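Local atomic coordinates of chitin binding domain (Burkholderia pseudomallei, PDB entry 3UAM), a protein that probably binds chitin or a related polysaccharide and, as a member of the AA10 family of lytic polysaccharide monooxygenases, may cleave it oxidatively. Residues P19-R23 / S121-K125; D65-V70 / Q162-G166; G79-S83 / Q93-P97; W103-R109 / I211-A216; P153-Y157 / H181-P186. All coordinates share one frame; numbering follows the deposited sequence.

Interaction 1 of 5, residues P19-R23 / S121-K125; sequences PRHGR and SMPHK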
# COMPACT_ATOMS: atom_id res chain seq x y z
N PRO A 19 -15.06 8.49 -9.42
CA PRO A 19 -13.83 7.70 -9.31
C PRO A 19 -13.16 7.93 -7.97
O PRO A 19 -12.97 9.09 -7.58
CB PRO A 19 -12.96 8.22 -10.46
CG PRO A 19 -13.70 9.41 -11.05
CD PRO A 19 -14.81 9.76 -10.10
N ARG A 20 -12.83 6.85 -7.28
CA ARG A 20 -12.24 6.89 -5.94
C ARG A 20 -10.79 6.47 -6.05
O ARG A 20 -10.49 5.31 -6.37
CB ARG A 20 -12.97 5.93 -5.01
CG ARG A 20 -14.48 5.90 -5.17
CD ARG A 20 -15.10 7.28 -5.04
NE ARG A 20 -14.89 7.82 -3.70
CZ ARG A 20 -15.66 7.57 -2.65
NH1 ARG A 20 -16.69 6.74 -2.74
NH2 ARG A 20 -15.40 8.13 -1.49
N HIS A 21 -9.89 7.39 -5.77
CA HIS A 21 -8.49 7.26 -6.13
C HIS A 21 -7.63 7.50 -4.95
O HIS A 21 -7.94 8.36 -4.12
CB HIS A 21 -8.13 8.33 -7.15
CG HIS A 21 -8.52 8.00 -8.55
ND1 HIS A 21 -8.44 8.91 -9.54
CD2 HIS A 21 -8.99 6.83 -9.11
CE1 HIS A 21 -8.82 8.33 -10.69
NE2 HIS A 21 -9.16 7.04 -10.42
N GLY A 22 -6.52 6.77 -4.88
CA GLY A 22 -5.50 7.00 -3.88
C GLY A 22 -4.16 6.46 -4.37
O GLY A 22 -4.13 5.41 -5.01
N ARG A 23 -3.08 7.19 -4.06
CA ARG A 23 -1.72 6.73 -4.38
C ARG A 23 -0.68 7.40 -3.47
O ARG A 23 -0.96 8.42 -2.85
CB ARG A 23 -1.38 7.01 -5.85
CG ARG A 23 -1.22 8.49 -6.15
CD ARG A 23 -1.21 8.80 -7.63
NE ARG A 23 -1.02 10.23 -7.82
CZ ARG A 23 -1.96 11.16 -7.60
NH1 ARG A 23 -3.20 10.85 -7.24
NH2 ARG A 23 -1.63 12.43 -7.77
N SER A 121 -8.38 11.25 -5.00
CA SER A 121 -9.56 11.91 -5.50
C SER A 121 -10.77 11.24 -4.82
O SER A 121 -10.84 9.99 -4.77
CB SER A 121 -9.61 11.80 -7.02
OG SER A 121 -10.71 12.52 -7.49
N MET A 122 -11.68 12.05 -4.27
CA MET A 122 -12.89 11.58 -3.59
C MET A 122 -12.51 10.53 -2.54
O MET A 122 -12.92 9.37 -2.66
CB MET A 122 -13.91 10.98 -4.58
CG MET A 122 -14.20 11.78 -5.83
SD MET A 122 -15.11 13.31 -5.54
CE MET A 122 -14.77 14.31 -7.00
N PRO A 123 -11.73 10.93 -1.52
CA PRO A 123 -11.17 9.96 -0.59
C PRO A 123 -12.22 9.19 0.18
O PRO A 123 -13.29 9.70 0.48
CB PRO A 123 -10.31 10.83 0.37
CG PRO A 123 -10.77 12.24 0.16
CD PRO A 123 -11.23 12.29 -1.27
N HIS A 124 -11.90 7.94 0.45
CA HIS A 124 -12.78 7.05 1.22
C HIS A 124 -12.70 7.30 2.71
O HIS A 124 -11.70 7.82 3.22
CB HIS A 124 -12.32 5.62 0.99
CG HIS A 124 -12.85 5.00 -0.27
ND1 HIS A 124 -14.15 4.73 -0.43
CD2 HIS A 124 -12.20 4.60 -1.44
CE1 HIS A 124 -14.34 4.16 -1.64
NE2 HIS A 124 -13.14 4.06 -2.25
N LYS A 125 -13.75 6.90 3.42
CA LYS A 125 -13.65 6.71 4.88
C LYS A 125 -12.55 5.70 5.20
O LYS A 125 -12.57 4.60 4.70
CB LYS A 125 -14.97 6.20 5.44
CG LYS A 125 -16.09 7.23 5.40
CD LYS A 125 -17.38 6.67 5.96
CE LYS A 125 -18.49 7.73 5.95
NZ LYS A 125 -19.77 7.24 6.54
O HOH W 1 -10.51 7.66 -2.77
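The guanidinium of Arg-20 lies flat on the ring of His-124, with centres 4.1 Å apart and planes 29° apart. His-124 CE1 sits over one face of the guanidinium, offset toward the rim. At the guanidinium edge are the backbone carbonyls of Met-122 and Pro-123. NE and NH2 both grip one atom, Met-122 O, side-on. The bond from Arg-20 NE to Met-122 O is 2.7 Å, lies in the carbonyl plane and uses a lone pair. NH2 comes to the same oxygen from above that plane. A weak bond of 3.3 Å joins Arg-20 NH2 to Pro-123 O. Bends of Arg-20 at chi2 (-55°) and chi3 (-64°) fold the chain so that the guanidinium lies over the ring. Arg-20 CB is 3.3 Å from His-124 NE2. The stack and the edge bonds together fix how the guanidinium is turned. Beside it, His-21 N donates to Ser-121 O at 2.9 Å, and Ser-121 N donates to His-21 O. A water probably bridges His-21 O and Met-122 O. His-21 NE2 is hydrogen-bonded to Glu-47 OE2, away from the contact. His-21 and Ser-121 form an antiparallel hydrogen-bonded pair, where strand 21-26 joins strand 113-121 in the three-stranded sheet of this LPMO-family domain.

Interaction 2 of 5, residues D65-V70 / Q162-G166; sequences DAPDDV and QPYWG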
# COMPACT_ATOMS: atom_id res chain seq x y z
N ASP A 65 -9.86 -4.11 14.78
CA ASP A 65 -10.05 -2.96 15.66
C ASP A 65 -11.47 -2.42 15.64
O ASP A 65 -11.93 -1.91 16.66
CB ASP A 65 -9.09 -1.85 15.28
CG ASP A 65 -7.65 -2.27 15.42
OD1 ASP A 65 -7.25 -2.54 16.58
OD2 ASP A 65 -6.93 -2.31 14.38
N ALA A 66 -12.15 -2.54 14.50
CA ALA A 66 -13.46 -1.92 14.30
C ALA A 66 -14.52 -2.94 13.87
O ALA A 66 -14.65 -3.24 12.69
CB ALA A 66 -13.32 -0.80 13.27
N PRO A 67 -15.28 -3.50 14.84
CA PRO A 67 -16.14 -4.61 14.49
C PRO A 67 -17.24 -4.29 13.48
O PRO A 67 -17.68 -5.20 12.78
CB PRO A 67 -16.72 -5.07 15.85
CG PRO A 67 -16.37 -4.02 16.84
CD PRO A 67 -15.17 -3.31 16.30
N ASP A 68 -17.68 -3.04 13.35
CA ASP A 68 -18.76 -2.74 12.41
C ASP A 68 -18.25 -2.47 10.97
O ASP A 68 -19.06 -2.33 10.04
CB ASP A 68 -19.63 -1.60 12.91
CG ASP A 68 -20.57 -2.03 14.06
OD1 ASP A 68 -21.11 -3.15 14.02
OD2 ASP A 68 -20.76 -1.25 15.00
N ASP A 69 -16.93 -2.41 10.78
CA ASP A 69 -16.37 -2.15 9.46
C ASP A 69 -16.75 -3.28 8.51
O ASP A 69 -16.98 -4.41 8.93
CB ASP A 69 -14.85 -1.97 9.49
CG ASP A 69 -14.43 -0.54 9.80
OD1 ASP A 69 -15.28 0.27 10.26
OD2 ASP A 69 -13.21 -0.24 9.62
N VAL A 70 -16.85 -2.95 7.22
CA VAL A 70 -17.23 -3.93 6.21
C VAL A 70 -16.12 -4.95 6.13
O VAL A 70 -14.92 -4.59 6.15
CB VAL A 70 -17.46 -3.26 4.84
CG1 VAL A 70 -17.54 -4.31 3.73
CG2 VAL A 70 -18.69 -2.36 4.90
N GLN A 162 -15.67 5.10 15.49
CA GLN A 162 -16.59 3.99 15.18
C GLN A 162 -17.97 4.27 15.73
O GLN A 162 -18.09 4.93 16.74
CB GLN A 162 -16.08 2.68 15.80
CG GLN A 162 -14.72 2.20 15.35
CD GLN A 162 -14.20 1.01 16.17
OE1 GLN A 162 -14.89 0.02 16.34
NE2 GLN A 162 -12.96 1.11 16.65
N PRO A 163 -19.04 3.74 15.08
CA PRO A 163 -19.01 3.01 13.82
C PRO A 163 -18.74 3.95 12.64
O PRO A 163 -18.85 5.17 12.77
CB PRO A 163 -20.42 2.44 13.71
CG PRO A 163 -21.27 3.36 14.52
CD PRO A 163 -20.40 3.80 15.65
N TYR A 164 -18.43 3.38 11.48
CA TYR A 164 -18.10 4.22 10.31
C TYR A 164 -19.30 5.02 9.83
O TYR A 164 -19.13 5.93 9.02
CB TYR A 164 -17.54 3.38 9.16
CG TYR A 164 -18.52 2.43 8.48
CD1 TYR A 164 -19.49 2.88 7.59
CD2 TYR A 164 -18.46 1.07 8.73
CE1 TYR A 164 -20.38 1.99 6.97
CE2 TYR A 164 -19.33 0.18 8.13
CZ TYR A 164 -20.27 0.63 7.26
OH TYR A 164 -21.09 -0.31 6.67
N TRP A 165 -20.51 4.68 10.28
CA TRP A 165 -21.71 5.47 9.95
C TRP A 165 -22.15 6.42 11.03
O TRP A 165 -23.25 6.99 10.95
CB TRP A 165 -22.87 4.57 9.61
CG TRP A 165 -23.33 3.70 10.75
CD1 TRP A 165 -24.18 4.03 11.81
CD2 TRP A 165 -23.01 2.29 10.95
NE1 TRP A 165 -24.38 2.95 12.63
CE2 TRP A 165 -23.70 1.88 12.17
CE3 TRP A 165 -22.24 1.38 10.28
CZ2 TRP A 165 -23.60 0.61 12.68
CZ3 TRP A 165 -22.16 0.07 10.78
CH2 TRP A 165 -22.83 -0.30 11.96
N GLY A 166 -21.32 6.60 12.05
CA GLY A 166 -21.65 7.50 13.13
C GLY A 166 -21.72 8.95 12.66
O GLY A 166 -21.21 9.31 11.59
O HOH W 2 -16.90 -0.56 14.61
O HOH W 3 -20.93 -2.83 7.83
O HOH W 4 -17.00 0.91 12.15
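Tyr-164 and Trp-165 both place CG between the backbone N and the carbonyl carbon (chi1 69° and 64°), and this brings both rings to Asp-68. The ring edge of Tyr-164 meets the backbone, with CE2 3.2 Å from Asp-68 O. Trp-165 crosses the Asp-68 side chain at about a right angle, and its CH2 lies 3.5 Å from Asp-68 CG. Pro-163 CB covers one face of Trp-165, and the edge of the indole, at CE3, sits over the centre of the Tyr-164 ring. Val-70 CG2 touches Tyr-164 OH at 3.6 Å. Gln-162 reaches out extended beyond CG. Its amide lies against Ala-66 CB, and NE2 gives a weak bond of 3.2 Å to Asp-65 O. Each segment carries a type I turn, Ala-66 to Asp-69 and Pro-163 to Gly-166, the latter starting after a cis peptide bond. Asp-69 OD2 forms a salt bridge with Arg-127. Three waters join the loops: between Asp-68 N and Gln-162 OE1, between Asp-68 O and Tyr-164 OH, and between Asp-69 OD1 and Tyr-164 N. The single direct hydrogen bond is weak, and this surface contact therefore relies on ring packing and bridging water.

Interaction 3 of 5, residues G79-S83 / Q93-P97; sequences GEIAS and QLNEP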
# COMPACT_ATOMS: atom_id res chain seq x y z
N GLY A 79 2.47 -12.57 -5.63
CA GLY A 79 2.77 -12.28 -7.02
C GLY A 79 1.83 -11.28 -7.67
O GLY A 79 2.09 -10.86 -8.79
N GLU A 80 0.76 -10.89 -6.98
CA GLU A 80 -0.15 -9.83 -7.44
C GLU A 80 -0.31 -8.72 -6.40
O GLU A 80 -1.26 -7.93 -6.43
CB GLU A 80 -1.49 -10.42 -7.84
CG GLU A 80 -1.33 -11.53 -8.87
CD GLU A 80 -2.63 -12.08 -9.42
OE1 GLU A 80 -3.73 -11.78 -8.90
OE2 GLU A 80 -2.55 -12.82 -10.39
N ILE A 81 0.64 -8.64 -5.48
CA ILE A 81 0.59 -7.64 -4.42
C ILE A 81 0.82 -6.24 -5.00
O ILE A 81 0.11 -5.29 -4.63
CB ILE A 81 1.62 -7.93 -3.32
CG1 ILE A 81 1.24 -9.21 -2.56
CG2 ILE A 81 1.70 -6.78 -2.32
CD1 ILE A 81 2.37 -9.86 -1.80
N ALA A 82 1.80 -6.12 -5.89
CA ALA A 82 2.18 -4.80 -6.40
C ALA A 82 1.07 -4.15 -7.24
O ALA A 82 1.04 -2.92 -7.37
CB ALA A 82 3.51 -4.87 -7.18
N SER A 83 0.17 -4.94 -7.83
CA SER A 83 -0.94 -4.38 -8.61
C SER A 83 -2.25 -4.31 -7.83
O SER A 83 -3.30 -3.94 -8.37
CB SER A 83 -1.15 -5.16 -9.90
OG SER A 83 -1.70 -6.44 -9.64
N GLN A 93 1.81 -5.05 -15.34
CA GLN A 93 3.24 -4.70 -15.39
C GLN A 93 3.87 -4.64 -14.00
O GLN A 93 5.03 -5.01 -13.80
CB GLN A 93 3.44 -3.31 -16.03
CG GLN A 93 3.31 -3.25 -17.53
CD GLN A 93 3.20 -1.82 -18.08
OE1 GLN A 93 4.15 -1.29 -18.64
NE2 GLN A 93 2.03 -1.19 -17.92
N LEU A 94 3.10 -4.15 -13.04
CA LEU A 94 3.60 -3.91 -11.69
C LEU A 94 4.12 -5.15 -10.98
O LEU A 94 4.97 -5.03 -10.13
CB LEU A 94 2.52 -3.23 -10.84
CG LEU A 94 2.23 -1.78 -11.24
CD1 LEU A 94 0.84 -1.40 -10.75
CD2 LEU A 94 3.29 -0.80 -10.71
N ASN A 95 3.60 -6.31 -11.35
CA ASN A 95 3.94 -7.58 -10.70
C ASN A 95 5.19 -8.28 -11.20
O ASN A 95 5.58 -9.33 -10.65
CB ASN A 95 2.76 -8.54 -10.83
CG ASN A 95 1.52 -8.01 -10.13
OD1 ASN A 95 1.62 -7.47 -9.01
ND2 ASN A 95 0.36 -8.13 -10.77
N GLU A 96 5.81 -7.74 -12.24
CA GLU A 96 7.04 -8.31 -12.72
C GLU A 96 8.12 -8.26 -11.63
O GLU A 96 8.21 -7.32 -10.88
CB GLU A 96 7.52 -7.59 -13.99
CG GLU A 96 6.59 -7.78 -15.17
CD GLU A 96 6.50 -9.23 -15.64
OE1 GLU A 96 7.44 -10.03 -15.45
OE2 GLU A 96 5.46 -9.54 -16.25
N PRO A 97 8.94 -9.30 -11.57
CA PRO A 97 10.04 -9.31 -10.62
C PRO A 97 11.11 -8.34 -11.05
O PRO A 97 11.21 -8.01 -12.25
CB PRO A 97 10.58 -10.74 -10.73
CG PRO A 97 10.31 -11.12 -12.14
CD PRO A 97 9.01 -10.44 -12.50
O HOH W 5 3.19 -8.42 -6.87
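Asn-95 reaches into segment 79-83 with its amide, which touches several residues there. Its CG stands beside the backbone N, and a chi2 of -42° turns ND2 toward Ser-83 and OD1 toward the backbone of residues 80-83. Asn-95 ND2 donates to Ser-83 OG at 2.9 Å, with an angle of 157° at the hydrogen. The serine oxygen lies close to the amide plane. Ser-83 presents that oxygen by folding OG back over its own main chain (chi1 71°). The hydroxyl has partners in both Asn-95 ND2 and Arg-86 O, which would fix its rotation. Asn-95 OD1 accepts a weak bond of 3.1 Å from Ser-83 N. A water donates to OD1 and accepts from Ala-82 N, so the amide oxygen has a weak direct bond to the backbone of Ser-83 and a water link to that of Ala-82. Both segments belong to the long irregular region between strand 49-51 and helix 98-101, and Asn-95 ends a 3-10 segment just ahead of that helix, whose N-cap is Pro-97. Gly-79 O packs against the asparagine, 3.2 Å from Asn-95 CB. Apolar contacts complete the interface. Ala-82 CB lies 4.1 Å from Leu-94 CB and 3.3 Å from Leu-94 O. Leu-94 CD1 passes beside Ser-83 CA, while helix 30-36 covers Leu-94 through Ala-31 and Leu-34.

Interaction 4 of 5, residues W103-R109 / I211-A216; sequences WQKHAVR and IDLNFA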
# COMPACT_ATOMS: atom_id res chain seq x y z
N TRP A 103 13.24 -2.17 -11.39
CA TRP A 103 12.47 -1.04 -10.89
C TRP A 103 13.36 0.08 -10.44
O TRP A 103 14.44 -0.17 -9.89
CB TRP A 103 11.60 -1.46 -9.74
CG TRP A 103 10.64 -2.54 -10.10
CD1 TRP A 103 10.62 -3.85 -9.66
CD2 TRP A 103 9.52 -2.44 -11.05
NE1 TRP A 103 9.58 -4.53 -10.23
CE2 TRP A 103 8.89 -3.75 -11.06
CE3 TRP A 103 8.99 -1.43 -11.81
CZ2 TRP A 103 7.77 -4.01 -11.82
CZ3 TRP A 103 7.87 -1.70 -12.58
CH2 TRP A 103 7.28 -2.96 -12.60
N GLN A 104 12.92 1.32 -10.65
CA GLN A 104 13.66 2.48 -10.18
C GLN A 104 13.53 2.46 -8.67
O GLN A 104 12.43 2.24 -8.15
CB GLN A 104 13.05 3.77 -10.72
CG GLN A 104 13.17 3.99 -12.21
CD GLN A 104 12.38 5.23 -12.65
OE1 GLN A 104 11.38 5.11 -13.36
NE2 GLN A 104 12.81 6.40 -12.19
N LYS A 105 14.64 2.66 -7.97
CA LYS A 105 14.69 2.49 -6.52
C LYS A 105 15.17 3.77 -5.85
O LYS A 105 16.16 4.35 -6.26
CB LYS A 105 15.64 1.34 -6.16
CG LYS A 105 15.23 -0.02 -6.71
CD LYS A 105 16.38 -1.02 -6.68
CE LYS A 105 16.03 -2.32 -7.41
NZ LYS A 105 15.77 -2.19 -8.88
N HIS A 106 14.48 4.19 -4.80
CA HIS A 106 14.88 5.38 -4.05
C HIS A 106 16.10 5.11 -3.20
O HIS A 106 16.11 4.15 -2.40
CB HIS A 106 13.72 5.86 -3.15
CG HIS A 106 12.51 6.28 -3.91
ND1 HIS A 106 12.42 7.47 -4.51
CD2 HIS A 106 11.32 5.59 -4.22
CE1 HIS A 106 11.24 7.57 -5.14
NE2 HIS A 106 10.56 6.42 -4.96
N ALA A 107 17.12 5.95 -3.34
CA ALA A 107 18.34 5.82 -2.55
C ALA A 107 18.03 6.18 -1.10
O ALA A 107 17.69 7.32 -0.82
CB ALA A 107 19.46 6.72 -3.10
N VAL A 108 18.12 5.21 -0.19
CA VAL A 108 17.84 5.47 1.24
C VAL A 108 18.91 4.86 2.15
O VAL A 108 19.80 4.15 1.68
CB VAL A 108 16.44 4.98 1.67
CG1 VAL A 108 15.34 5.81 0.98
CG2 VAL A 108 16.26 3.49 1.38
N ARG A 109 18.82 5.18 3.43
CA ARG A 109 19.77 4.73 4.45
C ARG A 109 19.05 4.21 5.69
O ARG A 109 17.96 4.70 6.05
CB ARG A 109 20.66 5.90 4.86
CG ARG A 109 21.47 6.51 3.73
CD ARG A 109 22.31 7.66 4.26
NE ARG A 109 23.37 7.16 5.13
CZ ARG A 109 24.51 6.63 4.70
NH1 ARG A 109 24.78 6.53 3.42
NH2 ARG A 109 25.40 6.19 5.57
N ILE A 211 6.64 0.70 -2.90
CA ILE A 211 7.67 1.71 -3.04
C ILE A 211 8.99 0.99 -2.99
O ILE A 211 9.25 0.20 -2.05
CB ILE A 211 7.67 2.73 -1.88
CG1 ILE A 211 6.29 3.37 -1.74
CG2 ILE A 211 8.72 3.80 -2.12
CD1 ILE A 211 6.08 4.09 -0.42
N ASP A 212 9.81 1.23 -4.00
CA ASP A 212 11.04 0.49 -4.17
C ASP A 212 12.20 1.29 -3.61
O ASP A 212 12.38 2.44 -3.95
CB ASP A 212 11.28 0.21 -5.65
CG ASP A 212 10.30 -0.80 -6.22
OD1 ASP A 212 10.27 -1.98 -5.75
OD2 ASP A 212 9.57 -0.40 -7.17
N LEU A 213 13.00 0.65 -2.76
CA LEU A 213 14.06 1.29 -1.98
C LEU A 213 15.41 0.59 -2.20
O LEU A 213 15.47 -0.63 -2.32
CB LEU A 213 13.72 1.23 -0.49
CG LEU A 213 12.36 1.81 -0.05
CD1 LEU A 213 12.20 1.65 1.46
CD2 LEU A 213 12.19 3.27 -0.47
N ASN A 214 16.48 1.39 -2.21
CA ASN A 214 17.83 0.88 -2.23
C ASN A 214 18.61 1.45 -1.05
O ASN A 214 18.94 2.63 -1.02
CB ASN A 214 18.55 1.25 -3.53
CG ASN A 214 19.82 0.45 -3.71
OD1 ASN A 214 19.81 -0.77 -3.53
ND2 ASN A 214 20.90 1.11 -4.10
N PHE A 215 18.89 0.59 -0.08
CA PHE A 215 19.55 1.00 1.15
C PHE A 215 21.04 0.92 0.92
O PHE A 215 21.54 -0.10 0.42
CB PHE A 215 19.18 0.07 2.31
CG PHE A 215 17.84 0.35 2.93
CD1 PHE A 215 16.68 -0.15 2.37
CD2 PHE A 215 17.74 1.03 4.13
CE1 PHE A 215 15.45 0.06 2.95
CE2 PHE A 215 16.51 1.26 4.73
CZ PHE A 215 15.37 0.76 4.14
N ALA A 216 21.73 1.98 1.28
CA ALA A 216 23.19 1.97 1.31
C ALA A 216 23.70 0.73 2.10
O ALA A 216 23.10 0.29 3.10
CB ALA A 216 23.72 3.27 1.93
OXT ALA A 216 24.71 0.10 1.75
O HOH W 6 9.80 1.92 -8.43
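A parallel pairing of strand 106-108 with the C-terminal strand 205-215 joins these segments in the mixed sheet of the domain, whose family belongs to the E-set clan of immunoglobulin-like beta-sandwiches. His-106 pairs with Leu-213, Ala-107 with Asn-214 and Val-108 with Phe-215. His-106 N donates to Asp-212 O, and Asn-214 N to His-106 O at 2.8 Å. Val-108 N donates to Asn-214 O, also at 2.8 Å and almost straight (177°). Ala-216 N closes the series at Val-108 O, nearly along the C=O axis. His-106, Val-108, Leu-213 and Phe-215 share one face of the sheet. His-106 CD2 rests 3.8 Å from Ile-211 CG2, while its NE2 is hydrogen-bonded to Glu-28 O. Before strand 106-108, Trp-103 meets the side chain of Asp-212. The carboxylate and the indole are nearly parallel, 8° apart, and Asp-212 OD2 touches Trp-103 CB at 3.4 Å. A water donates to both Gln-104 O and Asp-212 OD2. Asp-212 OD1 has its partners outside the contact, Tyr-191 OH and a salt bridge with Arg-30. Lys-105 runs past Asp-212, and its NZ is hydrogen-bonded to Trp-103 O and forms a salt bridge with Asp-98. The Val-108 CG2 methyl, set between its own N and C, lies over the centre of the Phe-215 ring in a CH-pi contact, 3.7 Å from the centroid and 6° off the normal.

Interaction 5 of 5, residues P153-Y157 / H181-P186; sequences PLKVY and HEFNLP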
# COMPACT_ATOMS: atom_id res chain seq x y z
N PRO A 153 4.10 -4.89 11.05
CA PRO A 153 4.24 -3.71 10.20
C PRO A 153 5.33 -2.78 10.72
O PRO A 153 5.59 -2.73 11.92
CB PRO A 153 2.85 -3.05 10.24
CG PRO A 153 2.14 -3.67 11.41
CD PRO A 153 2.79 -4.98 11.71
N LEU A 154 5.98 -2.08 9.80
CA LEU A 154 6.94 -1.05 10.19
C LEU A 154 6.20 0.07 10.93
O LEU A 154 6.67 0.55 11.95
CB LEU A 154 7.67 -0.51 8.96
CG LEU A 154 8.64 0.66 9.20
CD1 LEU A 154 9.72 0.25 10.22
CD2 LEU A 154 9.21 1.09 7.86
N LYS A 155 5.03 0.44 10.43
CA LYS A 155 4.24 1.50 11.06
C LYS A 155 2.75 1.37 10.71
O LYS A 155 2.39 0.96 9.61
CB LYS A 155 4.77 2.87 10.62
CG LYS A 155 4.09 4.04 11.32
CD LYS A 155 4.83 4.45 12.55
CE LYS A 155 4.16 5.63 13.21
NZ LYS A 155 4.91 5.83 14.47
N VAL A 156 1.90 1.69 11.68
CA VAL A 156 0.46 1.66 11.47
C VAL A 156 -0.08 3.01 11.95
O VAL A 156 0.34 3.50 13.00
CB VAL A 156 -0.21 0.53 12.29
CG1 VAL A 156 -1.71 0.51 12.04
CG2 VAL A 156 0.39 -0.85 11.96
N TYR A 157 -1.00 3.60 11.18
CA TYR A 157 -1.78 4.75 11.64
C TYR A 157 -3.25 4.34 11.65
O TYR A 157 -3.86 4.16 10.58
CB TYR A 157 -1.57 5.94 10.71
CG TYR A 157 -0.15 6.46 10.69
CD1 TYR A 157 0.78 5.92 9.83
CD2 TYR A 157 0.24 7.52 11.53
CE1 TYR A 157 2.08 6.38 9.79
CE2 TYR A 157 1.55 7.99 11.52
CZ TYR A 157 2.46 7.41 10.63
OH TYR A 157 3.75 7.86 10.56
N HIS A 181 2.66 11.07 6.40
CA HIS A 181 3.15 10.22 7.48
C HIS A 181 4.64 10.30 7.52
O HIS A 181 5.26 10.49 6.47
CB HIS A 181 2.72 8.78 7.26
CG HIS A 181 1.22 8.58 7.41
ND1 HIS A 181 0.52 7.75 6.62
CD2 HIS A 181 0.32 9.12 8.32
CE1 HIS A 181 -0.78 7.75 7.02
NE2 HIS A 181 -0.90 8.60 8.04
N GLU A 182 5.22 10.16 8.70
CA GLU A 182 6.68 10.18 8.84
C GLU A 182 7.13 9.13 9.83
O GLU A 182 6.58 9.02 10.92
CB GLU A 182 7.19 11.57 9.28
CG GLU A 182 8.72 11.68 9.33
CD GLU A 182 9.22 13.13 9.34
OE1 GLU A 182 8.65 13.93 10.10
OE2 GLU A 182 10.16 13.47 8.55
N PHE A 183 8.15 8.37 9.46
CA PHE A 183 8.75 7.40 10.37
C PHE A 183 10.20 7.12 9.98
O PHE A 183 10.66 7.57 8.94
CB PHE A 183 7.93 6.10 10.36
CG PHE A 183 7.53 5.63 8.99
CD1 PHE A 183 8.39 4.88 8.23
CD2 PHE A 183 6.25 5.88 8.50
CE1 PHE A 183 8.01 4.41 6.98
CE2 PHE A 183 5.86 5.42 7.24
CZ PHE A 183 6.75 4.69 6.48
N ASN A 184 10.89 6.36 10.81
CA ASN A 184 12.27 6.02 10.53
C ASN A 184 12.33 4.68 9.87
O ASN A 184 11.71 3.72 10.35
CB ASN A 184 13.09 5.99 11.81
CG ASN A 184 13.21 7.35 12.44
OD1 ASN A 184 12.42 7.69 13.31
ND2 ASN A 184 14.15 8.16 11.96
N LEU A 185 13.10 4.59 8.79
CA LEU A 185 13.35 3.31 8.16
C LEU A 185 14.21 2.45 9.09
O LEU A 185 15.08 2.98 9.79
CB LEU A 185 14.07 3.49 6.81
CG LEU A 185 13.31 4.19 5.68
CD1 LEU A 185 14.19 4.37 4.44
CD2 LEU A 185 12.03 3.44 5.35
N PRO A 186 14.00 1.13 9.08
CA PRO A 186 14.83 0.24 9.90
C PRO A 186 16.21 0.01 9.27
O PRO A 186 16.55 0.62 8.26
CB PRO A 186 14.01 -1.05 9.92
CG PRO A 186 13.31 -1.06 8.61
CD PRO A 186 13.07 0.37 8.23
O HOH W 7 3.72 10.45 11.17
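This contact lies between two sheets of the domain: strand 155-158 belongs to the mixed sheet, strand 179-184 to the three-stranded one. Their short axes come no closer than 9.1 Å and run at 156°, so side chains bridge the gap. Tyr-157 and His-181 stack face to face, with centroids 3.6 Å apart and planes at 8°. The two side chains run in opposite directions, and Tyr-157 CE1 lies 3.4 Å from His-181 CG. The imidazole is held further by Tyr-131 OH at ND1 and meets Trp-129 edge to face. Tyr-157 OH reaches the edge of the Phe-183 ring, and a water links this hydroxyl to Glu-182 N. Lys-155 CB lies over one face of the Phe-183 ring, 4.0 Å from Phe-183 CD2. With CG of Leu-154 anti to the backbone N (chi1 176°), the two methyls of this leucine reach different residues of 181-186. Leu-154 CD2 meets Phe-183 CE1 at 3.6 Å, and Leu-154 CD1 meets Pro-186 CD at 3.9 Å. Leu-154 and Lys-155 form a classic beta bulge opposite Tyr-131. Aromatic and aliphatic packing between facing sheets is characteristic of a beta-sandwich core.

Interactions 1 and 5 both reach the three-stranded sheet, through strands 21-26 and 179-184 at its two margins, and their centres are 22 Å apart. Interaction 4 lies in the mixed sheet, which interaction 5 also reaches. The two meet through Leu-185, whose CD1 packs 3.6 Å from Val-108 CB, and through Phe-215. Trp-103 joins interaction 4 to interaction 3: its NE1 is 3.2 Å from Glu-96 O, a probable hydrogen bond. Interaction 2 lies at the far end, its centre about 36 Å from that of interaction 4. It touches interaction 1 through Lys-125 NZ and Tyr-164 O, 2.9 Å apart. In family members the copper site uses an N-terminal histidine; no metal site is identified here.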